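Local coordinates for YECBM32 (Yersinia enterocolitica, PDB 2JDA), which binds polygalacturonic acid, the acidic backbone of pectin, as a periplasmic carbohydrate-binding module with a calcium-containing F5/8 type C (discoidin-like) fold, at residues A[36-41]-A[126-131]; A[43-48]-A[112-117]; A[61-66]-A[91-96]. All coordinates share one frame; numbering follows the deposited sequence.

Contact 1 of 3, residues A[36-41]-A[126-131]; sequences TRWAAS and SAINEI. With CA (calcium ion), chain C.
T36 and N129 are brought together by a calcium ion. T36 holds it twice, with its carbonyl O and with OG1, the latter 2.5 Å from the metal and set between the backbone N and the carbonyl carbon (chi1 65°). N129 O and E130 OE1 bind from the second segment, and N28, D31 and D33 complete the site; shared coordination brings T36 O and N129 O, two acceptors, within 2.9 Å of each other. R37 lies beside N129, pointing the same way, with its CB 3.6 Å from N129 OD1. A water donates to that OD1 and accepts a weak bond from R37 NH1. At W38 the antiparallel ladder begins, part of one sheet of the beta-sandwich that characterises F5/8 type C modules. I128 N reaches W38 O at 2.9 Å, and W38 N returns a bond to I128 O. The W38 ring meets I128 CD1 at its edge, 4.1 Å from CZ3, while NE1 donates to G17 O. A39 and A127 form the next, non-hydrogen-bonded pair, their CB atoms 4.0 Å apart. A40 closes the ladder with S126: S126 N to A40 O is 2.9 Å and nearly straight (176° at the hydrogen).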
# COMPACT_ATOMS: atom_id res chain seq x y z
N THR A 36 10.08 2.66 -9.68
CA THR A 36 9.00 3.64 -9.93
C THR A 36 8.11 3.68 -8.68
O THR A 36 7.91 2.67 -8.00
CB THR A 36 8.12 3.20 -11.10
OG1 THR A 36 7.45 1.98 -10.75
CG2 THR A 36 8.95 2.95 -12.34
N ARG A 37 7.56 4.85 -8.40
CA ARG A 37 6.71 5.05 -7.23
C ARG A 37 5.51 5.90 -7.53
O ARG A 37 5.50 6.67 -8.46
CB ARG A 37 7.52 5.68 -6.11
CG ARG A 37 8.04 7.08 -6.35
CD ARG A 37 8.94 7.56 -5.24
NE ARG A 37 9.55 8.86 -5.43
CZ ARG A 37 10.69 9.07 -6.05
NH1 ARG A 37 11.32 8.09 -6.68
NH2 ARG A 37 11.15 10.30 -6.07
N TRP A 38 4.48 5.67 -6.73
CA TRP A 38 3.40 6.62 -6.53
C TRP A 38 3.79 7.54 -5.39
O TRP A 38 4.27 7.08 -4.35
CB TRP A 38 2.11 5.88 -6.14
CG TRP A 38 1.01 6.79 -5.66
CD1 TRP A 38 0.34 7.72 -6.42
CD2 TRP A 38 0.47 6.88 -4.35
NE1 TRP A 38 -0.53 8.43 -5.65
CE2 TRP A 38 -0.51 7.90 -4.38
CE3 TRP A 38 0.73 6.24 -3.12
CZ2 TRP A 38 -1.22 8.28 -3.24
CZ3 TRP A 38 0.03 6.60 -2.02
CH2 TRP A 38 -0.95 7.62 -2.09
N ALA A 39 3.53 8.82 -5.55
CA ALA A 39 3.75 9.81 -4.49
C ALA A 39 2.67 10.88 -4.54
O ALA A 39 2.30 11.35 -5.60
CB ALA A 39 5.08 10.48 -4.61
N ALA A 40 2.19 11.28 -3.36
CA ALA A 40 1.15 12.31 -3.23
C ALA A 40 1.37 13.03 -1.92
O ALA A 40 1.94 12.46 -1.01
CB ALA A 40 -0.21 11.67 -3.25
N SER A 41 0.90 14.28 -1.80
CA SER A 41 1.14 15.09 -0.60
C SER A 41 -0.14 15.28 0.20
O SER A 41 -1.27 15.32 -0.33
CB SER A 41 1.78 16.42 -0.96
OG SER A 41 1.09 17.09 -1.92
N SER A 126 3.58 11.07 0.87
CA SER A 126 3.40 9.63 0.94
C SER A 126 3.95 9.05 -0.33
O SER A 126 3.52 9.45 -1.41
CB SER A 126 1.91 9.28 1.07
OG SER A 126 1.34 9.80 2.28
N ALA A 127 4.92 8.14 -0.25
CA ALA A 127 5.55 7.64 -1.45
C ALA A 127 5.78 6.13 -1.29
O ALA A 127 6.40 5.70 -0.32
CB ALA A 127 6.86 8.39 -1.73
N ILE A 128 5.30 5.35 -2.24
CA ILE A 128 5.33 3.89 -2.18
C ILE A 128 5.88 3.36 -3.50
O ILE A 128 5.32 3.63 -4.55
CB ILE A 128 3.95 3.29 -1.84
CG1 ILE A 128 3.46 3.82 -0.49
CG2 ILE A 128 4.05 1.81 -1.83
CD1 ILE A 128 1.97 3.50 -0.13
N ASN A 129 6.96 2.59 -3.42
CA ASN A 129 7.54 2.00 -4.62
C ASN A 129 6.70 0.87 -5.18
O ASN A 129 6.53 0.72 -6.41
CB ASN A 129 8.95 1.48 -4.35
CG ASN A 129 9.95 2.55 -3.92
OD1 ASN A 129 9.80 3.73 -4.21
ND2 ASN A 129 11.02 2.11 -3.19
N GLU A 130 6.19 0.01 -4.30
CA GLU A 130 5.48 -1.17 -4.74
C GLU A 130 4.59 -1.69 -3.60
O GLU A 130 4.87 -1.56 -2.41
CB GLU A 130 6.49 -2.25 -5.14
CG GLU A 130 6.00 -3.23 -6.13
CD GLU A 130 5.72 -2.72 -7.54
OE1 GLU A 130 6.20 -1.67 -8.10
OE2 GLU A 130 4.89 -3.38 -8.08
N ILE A 131 3.45 -2.21 -4.02
CA ILE A 131 2.56 -2.96 -3.19
C ILE A 131 2.15 -4.20 -3.94
O ILE A 131 1.89 -4.19 -5.13
CB ILE A 131 1.35 -2.10 -2.82
CG1 ILE A 131 0.54 -2.70 -1.69
CG2 ILE A 131 0.52 -1.85 -3.98
CD1 ILE A 131 0.02 -1.55 -0.77
CA CA C . 6.81 0.59 -8.77
O HOH W 1 11.13 4.79 -6.34

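Contact 2 of 3, residues A[43-48]-A[112-117]; sequences ESWVQL and YIKLDT. With GOL (glycerol), chain F.
Q47 and K114, cross-strand neighbours in a non-hydrogen-bonded antiparallel pair, illustrate how one face of a sheet can present polar ends to a small polyol. A glycerol, probably from the crystallisation liquor, lies between them: its O3 donates to Q47 OE1 at 2.6 Å, and K114 NZ donates to its O1 at 2.9 Å. The indole of W45 supplies the apolar surface, with glycerol C1 over one face, 3.5 Å above the plane and displaced toward the rim.

Around this first shell, D116 OD1 receives K114 NZ at 2.7 Å through its syn lone pair, a salt bridge within one strand. The same OD1 also touches W45 CB at 3.4 Å. In the lysine, chi3 (72°) turns CE out of the extended line, and a further bend at chi4 brings NZ to both D116 OD1 and the glycerol. Beyond Q47 the ring of Y112 crosses its amide obliquely, the two planes 70° apart, with NE2 3.7 Å from CD1. W84 touches both Q47 and Y112 and makes a cation-pi contact with K114.

Beneath these side chains the backbones are tied by three hydrogen-bonded pairs, S44 with T117, V46 with L115 and L48 with I113, within the five-stranded antiparallel sheet. Their side chains occupy the other face, where V46 CG1 packs alongside L115 CB at 4.1 Å and W38 from the facing sheet adjoins S44, V46 and T117.

K114 and Q47 thus each bond a glycerol hydroxyl, while W45 meets the carbons of the same molecule, so polar partners and an apolar face act together. The salt bridge to D116 probably steadies the ammonium of K114 and offsets part of its charge.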
# COMPACT_ATOMS: atom_id res chain seq x y z
N GLU A 43 -2.88 14.22 3.31
CA GLU A 43 -3.63 13.00 3.55
C GLU A 43 -4.17 12.57 2.20
O GLU A 43 -4.88 13.33 1.52
CB GLU A 43 -4.76 13.19 4.56
CG GLU A 43 -4.28 13.29 6.00
CD GLU A 43 -5.45 13.44 7.00
OE1 GLU A 43 -6.42 12.66 6.84
OE2 GLU A 43 -5.19 14.23 7.95
N SER A 44 -3.82 11.35 1.82
CA SER A 44 -4.02 10.84 0.49
C SER A 44 -4.61 9.42 0.57
O SER A 44 -4.76 8.84 1.67
CB SER A 44 -2.70 10.83 -0.23
OG SER A 44 -2.15 12.13 -0.33
N TRP A 45 -4.88 8.83 -0.57
CA TRP A 45 -5.28 7.42 -0.61
C TRP A 45 -4.89 6.86 -1.95
O TRP A 45 -4.81 7.57 -2.95
CB TRP A 45 -6.79 7.19 -0.32
CG TRP A 45 -7.72 7.94 -1.18
CD1 TRP A 45 -8.23 9.18 -0.94
CD2 TRP A 45 -8.13 7.59 -2.51
NE1 TRP A 45 -8.98 9.59 -2.03
CE2 TRP A 45 -8.93 8.63 -3.00
CE3 TRP A 45 -7.92 6.47 -3.33
CZ2 TRP A 45 -9.50 8.61 -4.26
CZ3 TRP A 45 -8.53 6.44 -4.57
CH2 TRP A 45 -9.30 7.51 -5.03
N VAL A 46 -4.64 5.55 -1.97
CA VAL A 46 -4.40 4.77 -3.18
C VAL A 46 -5.21 3.50 -3.05
O VAL A 46 -5.24 2.87 -1.97
CB VAL A 46 -2.90 4.55 -3.39
CG1 VAL A 46 -2.22 3.78 -2.26
CG2 VAL A 46 -2.66 3.85 -4.75
N GLN A 47 -5.92 3.16 -4.13
CA GLN A 47 -6.89 2.07 -4.12
C GLN A 47 -6.56 1.08 -5.20
O GLN A 47 -6.34 1.43 -6.34
CB GLN A 47 -8.29 2.62 -4.31
CG GLN A 47 -9.40 1.58 -4.38
CD GLN A 47 -10.75 2.21 -4.53
OE1 GLN A 47 -11.17 2.95 -3.65
NE2 GLN A 47 -11.43 1.97 -5.68
N LEU A 48 -6.47 -0.18 -4.80
CA LEU A 48 -6.09 -1.32 -5.63
C LEU A 48 -7.33 -2.13 -5.91
O LEU A 48 -8.01 -2.58 -4.95
CB LEU A 48 -5.06 -2.17 -4.92
CG LEU A 48 -3.89 -1.44 -4.33
CD1 LEU A 48 -3.04 -2.38 -3.51
CD2 LEU A 48 -3.08 -0.73 -5.39
N TYR A 112 -11.30 -4.84 -3.40
CA TYR A 112 -10.58 -3.59 -3.33
C TYR A 112 -9.82 -3.49 -2.02
O TYR A 112 -10.34 -3.84 -0.93
CB TYR A 112 -11.49 -2.37 -3.39
CG TYR A 112 -12.40 -2.33 -4.60
CD1 TYR A 112 -12.04 -1.65 -5.76
CD2 TYR A 112 -13.65 -2.92 -4.58
CE1 TYR A 112 -12.90 -1.62 -6.84
CE2 TYR A 112 -14.50 -2.87 -5.67
CZ TYR A 112 -14.11 -2.20 -6.80
OH TYR A 112 -14.97 -2.15 -7.91
N ILE A 113 -8.60 -2.97 -2.12
CA ILE A 113 -7.78 -2.63 -0.97
C ILE A 113 -7.45 -1.17 -1.09
O ILE A 113 -6.91 -0.75 -2.11
CB ILE A 113 -6.49 -3.52 -0.89
CG1 ILE A 113 -6.85 -5.02 -0.73
CG2 ILE A 113 -5.55 -3.01 0.21
CD1 ILE A 113 -7.34 -5.37 0.65
N LYS A 114 -7.66 -0.40 -0.04
CA LYS A 114 -7.36 1.03 -0.05
C LYS A 114 -6.44 1.37 1.08
O LYS A 114 -6.72 1.01 2.21
CB LYS A 114 -8.64 1.85 -0.01
CG LYS A 114 -8.39 3.39 -0.09
CD LYS A 114 -9.72 4.14 -0.27
CE LYS A 114 -10.64 4.19 0.92
NZ LYS A 114 -10.49 5.43 1.76
N LEU A 115 -5.36 2.09 0.80
CA LEU A 115 -4.50 2.65 1.81
C LEU A 115 -4.79 4.13 1.91
O LEU A 115 -4.72 4.84 0.91
CB LEU A 115 -3.01 2.45 1.50
CG LEU A 115 -2.44 1.08 1.83
CD1 LEU A 115 -3.01 0.05 0.94
CD2 LEU A 115 -0.94 1.09 1.68
N ASP A 116 -5.14 4.58 3.11
CA ASP A 116 -5.25 6.00 3.40
C ASP A 116 -3.90 6.36 4.04
O ASP A 116 -3.46 5.69 4.99
CB ASP A 116 -6.38 6.31 4.37
CG ASP A 116 -7.76 5.99 3.82
OD1 ASP A 116 -7.94 5.76 2.56
OD2 ASP A 116 -8.75 5.93 4.61
N THR A 117 -3.22 7.36 3.52
CA THR A 117 -1.84 7.65 3.91
C THR A 117 -1.77 9.07 4.47
O THR A 117 -2.51 9.96 4.08
CB THR A 117 -0.85 7.48 2.75
OG1 THR A 117 -1.14 8.42 1.71
CG2 THR A 117 -0.97 6.10 2.12
C1 GOL F . -11.69 7.53 -1.11
O1 GOL F . -12.13 7.16 0.16
C2 GOL F . -12.50 7.00 -2.29
O2 GOL F . -13.90 6.96 -2.17
C3 GOL F . -11.96 5.69 -2.67
O3 GOL F . -12.50 5.21 -3.92

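Contact 3 of 3, residues A[61-66]-A[91-96]; sequences IVPFKP and LETSSA
T93 packs against P63 where two strands end, its short branched side chain meeting the proline ring. From CB, 4.0 Å from P63 CG, the chain divides. The hydroxyl branch, OG1, stands between the backbone N and the carbonyl carbon (chi1 59°) and lies 3.9 Å from the same proline CG, while accepting a hydrogen bond from L71 N; the buried hydroxyl is thereby satisfied although its neighbour across the contact is carbon. The methyl branch, CG2, also touches P63 CG and extends to I61 CD1 at 4.3 Å, a looser apolar contact. All three side-chain atoms of T93 therefore bear on a single ring carbon, as the two side chains slide past each other in opposite directions. F73 closes in on both I61 and T93 from strand 71-78.

Further along, the two loops meet chiefly through backbone. P66 O accepts a CA-H...O contact from S95 CA at 3.1 Å, with S95 CB almost as near. S94, just before, shapes its own loop by an ST turn: its OG accepts from A96 N at 3.0 Å.

Strand 53-63 belongs to the mixed sheet, and strand 85-92 is an outermost strand of the five-stranded antiparallel sheet. Their ends approach through side chains and loop atoms, without forming a beta ladder. The contact thus joins the end of strand 53-63 in one sheet to the loop that follows strand 85-92 of the other, at the edge of the beta-sandwich of this F5/8 type C fold.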
# COMPACT_ATOMS: atom_id res chain seq x y z
N ILE A 61 4.39 -4.27 1.26
CA ILE A 61 4.56 -2.83 1.08
C ILE A 61 6.05 -2.49 1.04
O ILE A 61 6.83 -2.94 1.87
CB ILE A 61 3.76 -2.01 2.12
CG1 ILE A 61 3.82 -0.53 1.74
CG2 ILE A 61 4.21 -2.26 3.56
CD1 ILE A 61 2.90 0.35 2.57
N VAL A 62 6.41 -1.73 0.01
CA VAL A 62 7.79 -1.30 -0.23
C VAL A 62 7.78 0.23 -0.27
O VAL A 62 7.65 0.83 -1.34
CB VAL A 62 8.33 -1.93 -1.52
CG1 VAL A 62 9.83 -1.58 -1.68
CG2 VAL A 62 8.08 -3.46 -1.57
N PRO A 63 7.87 0.88 0.87
CA PRO A 63 7.82 2.33 0.90
C PRO A 63 9.12 2.94 0.38
O PRO A 63 10.18 2.33 0.49
CB PRO A 63 7.54 2.64 2.38
CG PRO A 63 8.15 1.50 3.11
CD PRO A 63 7.94 0.31 2.24
N PHE A 64 9.04 4.16 -0.11
CA PHE A 64 10.20 4.90 -0.61
C PHE A 64 11.10 5.37 0.51
O PHE A 64 10.63 5.86 1.54
CB PHE A 64 9.64 6.13 -1.36
CG PHE A 64 10.68 7.02 -2.00
CD1 PHE A 64 11.53 6.54 -2.99
CD2 PHE A 64 10.75 8.36 -1.64
CE1 PHE A 64 12.46 7.40 -3.59
CE2 PHE A 64 11.69 9.21 -2.24
CZ PHE A 64 12.52 8.71 -3.21
N LYS A 65 12.42 5.22 0.31
CA LYS A 65 13.45 5.66 1.29
C LYS A 65 13.13 5.22 2.70
O LYS A 65 13.09 6.02 3.65
CB LYS A 65 13.66 7.19 1.20
CG LYS A 65 14.26 7.73 -0.12
CD LYS A 65 14.55 9.27 -0.03
CE LYS A 65 15.47 9.71 -1.15
NZ LYS A 65 15.64 11.22 -1.20
N PRO A 66 12.89 3.92 2.87
CA PRO A 66 12.36 3.42 4.14
C PRO A 66 13.26 3.64 5.34
O PRO A 66 12.74 3.81 6.45
CB PRO A 66 12.21 1.94 3.88
CG PRO A 66 13.18 1.63 2.77
CD PRO A 66 13.20 2.86 1.91
N LEU A 91 -1.00 2.68 11.34
CA LEU A 91 0.27 1.98 11.25
C LEU A 91 1.39 2.91 10.82
O LEU A 91 1.13 3.92 10.18
CB LEU A 91 0.23 0.88 10.14
CG LEU A 91 -0.83 -0.20 10.32
CD1 LEU A 91 -0.84 -1.16 9.20
CD2 LEU A 91 -0.53 -0.98 11.58
N GLU A 92 2.63 2.55 11.13
CA GLU A 92 3.80 3.15 10.51
C GLU A 92 4.65 2.06 9.91
O GLU A 92 4.83 1.00 10.54
CB GLU A 92 4.65 3.86 11.55
CG GLU A 92 4.16 5.17 12.08
CD GLU A 92 5.27 5.75 12.96
OE1 GLU A 92 5.79 6.79 12.66
OE2 GLU A 92 5.68 5.06 13.92
N THR A 93 5.25 2.31 8.76
CA THR A 93 6.24 1.41 8.20
C THR A 93 7.51 1.45 9.03
O THR A 93 7.81 2.39 9.73
CB THR A 93 6.58 1.69 6.74
OG1 THR A 93 7.10 3.03 6.57
CG2 THR A 93 5.33 1.53 5.89
N SER A 94 8.26 0.38 8.94
CA SER A 94 9.53 0.25 9.62
C SER A 94 10.63 0.96 8.86
O SER A 94 10.65 0.98 7.63
CB SER A 94 9.88 -1.22 9.77
OG SER A 94 11.14 -1.34 10.41
N SER A 95 11.59 1.52 9.59
CA SER A 95 12.81 2.07 9.01
C SER A 95 14.01 1.14 9.17
O SER A 95 15.13 1.56 8.89
CB SER A 95 13.10 3.44 9.60
OG SER A 95 13.22 3.43 11.02
N ALA A 96 13.78 -0.12 9.54
CA ALA A 96 14.86 -1.01 9.89
C ALA A 96 15.71 -1.35 8.69
O ALA A 96 16.94 -1.46 8.80
CB ALA A 96 14.33 -2.28 10.50

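How the contacts relate
Contact 1 pairs strands within one layer of the sandwich, contact 2 within the other, and contact 3 spans both. Contacts 1 and 2, centres about 11 Å apart, meet across the interior, where W38 CZ3 lies 3.6 Å from V46 CG1 and S126 OG makes a weak hydrogen bond with T117 OG1. Contact 1 continues into contact 3 within one sheet: N129 and E130 form a classic beta bulge opposite V62, with N129 N 2.8 Å from V62 O, and R37 makes a cation-pi contact with F64. Contacts 2 and 3, centres about 16 Å apart, touch through L115 and I61. Calcium binds at contact 1, about 11 Å from the side chains of L48 and I61.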